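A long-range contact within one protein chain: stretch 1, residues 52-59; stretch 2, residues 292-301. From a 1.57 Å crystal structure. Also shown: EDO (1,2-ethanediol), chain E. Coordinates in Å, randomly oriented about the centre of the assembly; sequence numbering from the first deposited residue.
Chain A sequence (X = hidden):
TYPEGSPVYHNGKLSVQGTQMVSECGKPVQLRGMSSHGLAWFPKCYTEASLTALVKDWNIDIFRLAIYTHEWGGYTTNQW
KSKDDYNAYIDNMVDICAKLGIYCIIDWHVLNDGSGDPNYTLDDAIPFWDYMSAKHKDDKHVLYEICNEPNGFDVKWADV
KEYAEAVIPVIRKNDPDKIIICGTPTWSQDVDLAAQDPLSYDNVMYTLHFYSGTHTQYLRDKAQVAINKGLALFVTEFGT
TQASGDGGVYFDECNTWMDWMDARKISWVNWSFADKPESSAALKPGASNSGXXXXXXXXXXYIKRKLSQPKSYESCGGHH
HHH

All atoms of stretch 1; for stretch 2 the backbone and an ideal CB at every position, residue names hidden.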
# COMPACT_ATOMS: atom_id res chain seq x y z
N THR A 52 -11.55 12.64 2.54
CA THR A 52 -11.89 13.31 3.79
C THR A 52 -12.79 12.40 4.66
O THR A 52 -12.58 12.29 5.86
CB THR A 52 -12.58 14.69 3.54
OG1 THR A 52 -11.65 15.60 2.96
CG2 THR A 52 -13.06 15.31 4.83
N ALA A 53 -13.76 11.73 4.04
CA ALA A 53 -14.61 10.78 4.77
C ALA A 53 -13.79 9.60 5.30
O ALA A 53 -13.99 9.15 6.42
CB ALA A 53 -15.77 10.27 3.88
N LEU A 54 -12.87 9.08 4.49
CA LEU A 54 -12.03 7.99 4.95
C LEU A 54 -11.24 8.38 6.20
O LEU A 54 -11.07 7.58 7.14
CB LEU A 54 -11.08 7.53 3.85
CG LEU A 54 -11.72 6.57 2.83
CD1 LEU A 54 -10.82 6.45 1.63
CD2 LEU A 54 -11.92 5.21 3.48
N VAL A 55 -10.70 9.59 6.22
CA VAL A 55 -9.89 10.03 7.36
C VAL A 55 -10.75 10.37 8.57
O VAL A 55 -10.50 9.85 9.67
CB VAL A 55 -9.03 11.24 6.95
CG1 VAL A 55 -8.25 11.80 8.14
CG2 VAL A 55 -8.06 10.84 5.84
N LYS A 56 -11.76 11.20 8.37
CA LYS A 56 -12.57 11.66 9.50
C LYS A 56 -13.56 10.63 10.04
O LYS A 56 -13.82 10.61 11.25
CB LYS A 56 -13.35 12.93 9.13
CG LYS A 56 -12.48 14.11 8.70
CD LYS A 56 -11.45 14.55 9.74
CE LYS A 56 -12.09 15.19 10.96
NZ LYS A 56 -11.05 15.68 11.92
N ASP A 57 -14.13 9.80 9.16
CA ASP A 57 -15.15 8.82 9.54
C ASP A 57 -14.65 7.37 9.65
O ASP A 57 -15.11 6.64 10.52
CB ASP A 57 -16.32 8.84 8.53
CG ASP A 57 -16.90 10.23 8.30
OD1 ASP A 57 -16.94 11.04 9.25
OD2 ASP A 57 -17.34 10.50 7.17
N TRP A 58 -13.75 6.93 8.78
CA TRP A 58 -13.24 5.56 8.89
C TRP A 58 -11.94 5.51 9.71
O TRP A 58 -11.48 4.42 10.02
CB TRP A 58 -12.97 4.91 7.52
CG TRP A 58 -14.10 4.76 6.53
CD1 TRP A 58 -15.12 5.63 6.25
CD2 TRP A 58 -14.27 3.65 5.64
NE1 TRP A 58 -15.91 5.13 5.24
CE2 TRP A 58 -15.41 3.91 4.86
CE3 TRP A 58 -13.57 2.46 5.44
CZ2 TRP A 58 -15.86 3.03 3.88
CZ3 TRP A 58 -14.01 1.59 4.48
CH2 TRP A 58 -15.14 1.87 3.70
N ASN A 59 -11.32 6.66 10.00
CA ASN A 59 -10.12 6.71 10.84
C ASN A 59 -8.90 6.04 10.20
O ASN A 59 -8.07 5.46 10.90
CB ASN A 59 -10.40 6.08 12.21
CG ASN A 59 -11.66 6.62 12.85
OD1 ASN A 59 -12.64 5.90 13.05
ND2 ASN A 59 -11.64 7.90 13.17
N UNK A 292 -22.12 8.92 -0.86
CA UNK A 292 -22.22 8.49 0.53
C UNK A 292 -21.10 7.51 0.85
O UNK A 292 -21.23 6.30 0.69
CB UNK A 292 -23.58 7.86 0.81
N UNK A 293 -19.98 8.07 1.28
CA UNK A 293 -18.75 7.31 1.44
C UNK A 293 -18.74 6.44 2.68
O UNK A 293 -17.75 5.75 2.94
CB UNK A 293 -17.55 8.26 1.48
N UNK A 294 -19.85 6.42 3.43
CA UNK A 294 -20.00 5.54 4.58
C UNK A 294 -21.06 4.45 4.35
O UNK A 294 -21.40 3.69 5.26
CB UNK A 294 -20.36 6.37 5.82
N UNK A 295 -21.56 4.37 3.12
CA UNK A 295 -22.52 3.31 2.75
C UNK A 295 -21.77 2.01 2.46
O UNK A 295 -21.55 1.64 1.30
CB UNK A 295 -23.35 3.73 1.53
N UNK A 296 -21.35 1.35 3.54
CA UNK A 296 -20.44 0.21 3.47
C UNK A 296 -21.14 -1.11 3.17
O UNK A 296 -22.31 -1.31 3.53
CB UNK A 296 -19.67 0.09 4.79
N UNK A 297 -20.41 -1.98 2.50
CA UNK A 297 -20.76 -3.38 2.32
C UNK A 297 -20.53 -4.18 3.60
O UNK A 297 -20.03 -3.64 4.58
CB UNK A 297 -19.95 -3.98 1.17
N UNK A 298 -20.82 -5.49 3.54
CA UNK A 298 -20.54 -6.35 4.69
C UNK A 298 -19.02 -6.33 5.00
O UNK A 298 -18.61 -6.19 6.16
CB UNK A 298 -21.02 -7.78 4.42
N UNK A 299 -18.19 -6.47 3.96
CA UNK A 299 -16.74 -6.40 4.15
C UNK A 299 -16.28 -5.01 4.64
O UNK A 299 -15.47 -4.90 5.56
CB UNK A 299 -16.03 -6.75 2.84
N UNK A 300 -16.84 -3.94 4.06
CA UNK A 300 -16.50 -2.60 4.50
C UNK A 300 -16.88 -2.32 5.97
O UNK A 300 -16.18 -1.61 6.70
CB UNK A 300 -17.19 -1.58 3.59
N UNK A 301 -18.00 -2.88 6.40
CA UNK A 301 -18.44 -2.72 7.79
C UNK A 301 -17.42 -3.36 8.74
O UNK A 301 -17.04 -2.77 9.75
CB UNK A 301 -19.82 -3.34 7.99
C1 EDO E . -23.99 -4.52 4.87
O1 EDO E . -25.40 -4.63 5.10
C2 EDO E . -23.49 -3.22 5.49
O2 EDO E . -23.82 -3.21 6.88

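Position 292 opens a type I turn that runs to 295. Its CA-to-CB bond points away from stretch 1, with nothing of that stretch within 5.5 Å of the ideal CB. Polar residues that can accept a bond from the turn backbone, such as Asp, Asn or Ser, would suit. It is Asp 292. Its OD1 takes a weak hydrogen bond from the backbone N of 294, at 3.3 Å.

Position 293 points toward stretch 1. Its ideal CB lies 3.6 Å from Ala 53 CB, so a longer side chain must turn aside. Small residues fit, as do larger ones that bend off. The backbone O lies at the NE1 edge of the Trp 58 indole. The residue is Trp 293. Its CB packs on Ala 53 CB, and with chi1 in m the ring leads away. Its O accepts a hydrogen bond from Trp 58 NE1 at 3.0 Å.

Position 294 points sideways, with two polar groups of stretch 1 within reach of a side chain that bends toward them. The ideal CB is 4.7 Å from Trp 58 NE1 and 5.3 Å from Asp 57 OD2. The carboxylate favours a donor, so Asn, Gln or a basic residue could serve. The indole NH would tolerate an acceptor nearby, so an amide, which has both, suits well. It is Asn 294. ND2 gives a nearly straight hydrogen bond to Asp 57 OD2 at 2.9 Å. OD1 lies 3.1 Å from Trp 58 NE1.

Position 295 closes the turn and points away. Many residues would do. It is Met 295, whose N donates to Asp 292 O at 3.1 Å.

Position 296 points toward stretch 1, with Trp 58 CZ2 4.9 Å from the ideal CB. An apolar side chain of modest size suits this gap: Val, Ile or Leu. It is Val 296, and CG1 meets Trp 58 CZ2 at 3.5 Å.

Position 297 precedes a helix, where Ser, Thr, Asp or Asn commonly cap. Ser 297 does so: OG accepts from the backbone N of 300 at 3.0 Å.

Positions 298 and 299 are helical and out of reach. Many helix-compatible residues would serve. They are Glu 298 and Ser 299.

At position 300 an ideal CB would sit 4.0 Å from Trp 58 CH2. Gly or Ala would suit such limited room. It is Gly 300.

Position 301 points away, so stretch 1 asks nothing of it; the EDO nearby could pair with a polar side chain. Gln 301 OE1 accepts a weak hydrogen bond from EDO O2 at 3.0 Å.

Stretch 2 (292-301) DWNMVSESGQ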
# COMPACT_ATOMS: atom_id res chain seq x y z
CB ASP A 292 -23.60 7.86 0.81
CG ASP A 292 -23.85 7.63 2.29
OD1 ASP A 292 -22.89 7.70 3.08
OD2 ASP A 292 -25.02 7.36 2.68
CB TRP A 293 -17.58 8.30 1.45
CG TRP A 293 -17.61 9.20 0.26
CD1 TRP A 293 -17.76 10.57 0.25
CD2 TRP A 293 -17.50 8.79 -1.10
NE1 TRP A 293 -17.76 11.03 -1.05
CE2 TRP A 293 -17.60 9.96 -1.90
CE3 TRP A 293 -17.34 7.56 -1.74
CZ2 TRP A 293 -17.55 9.91 -3.30
CZ3 TRP A 293 -17.28 7.52 -3.14
CH2 TRP A 293 -17.38 8.69 -3.89
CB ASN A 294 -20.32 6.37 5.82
CG ASN A 294 -19.14 7.21 6.28
OD1 ASN A 294 -18.15 6.68 6.76
ND2 ASN A 294 -19.23 8.52 6.12
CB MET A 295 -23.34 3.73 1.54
CG MET A 295 -24.51 2.80 1.26
SD MET A 295 -25.79 2.79 2.54
CE MET A 295 -26.73 4.25 2.05
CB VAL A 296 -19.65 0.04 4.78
CG1 VAL A 296 -18.62 1.17 4.94
CG2 VAL A 296 -20.55 -0.02 5.99
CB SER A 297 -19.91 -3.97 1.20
OG SER A 297 -18.55 -3.97 1.61
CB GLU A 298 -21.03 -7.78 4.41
CG GLU A 298 -20.86 -8.73 5.57
CD GLU A 298 -21.36 -10.15 5.27
OE1 GLU A 298 -21.67 -10.45 4.10
OE2 GLU A 298 -21.46 -10.95 6.22
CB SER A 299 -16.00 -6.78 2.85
OG SER A 299 -14.57 -6.78 3.02
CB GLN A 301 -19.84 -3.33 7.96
CG GLN A 301 -20.38 -3.29 9.36
CD GLN A 301 -21.82 -3.80 9.42
OE1 GLN A 301 -22.76 -3.04 9.70
NE2 GLN A 301 -21.99 -5.08 9.13
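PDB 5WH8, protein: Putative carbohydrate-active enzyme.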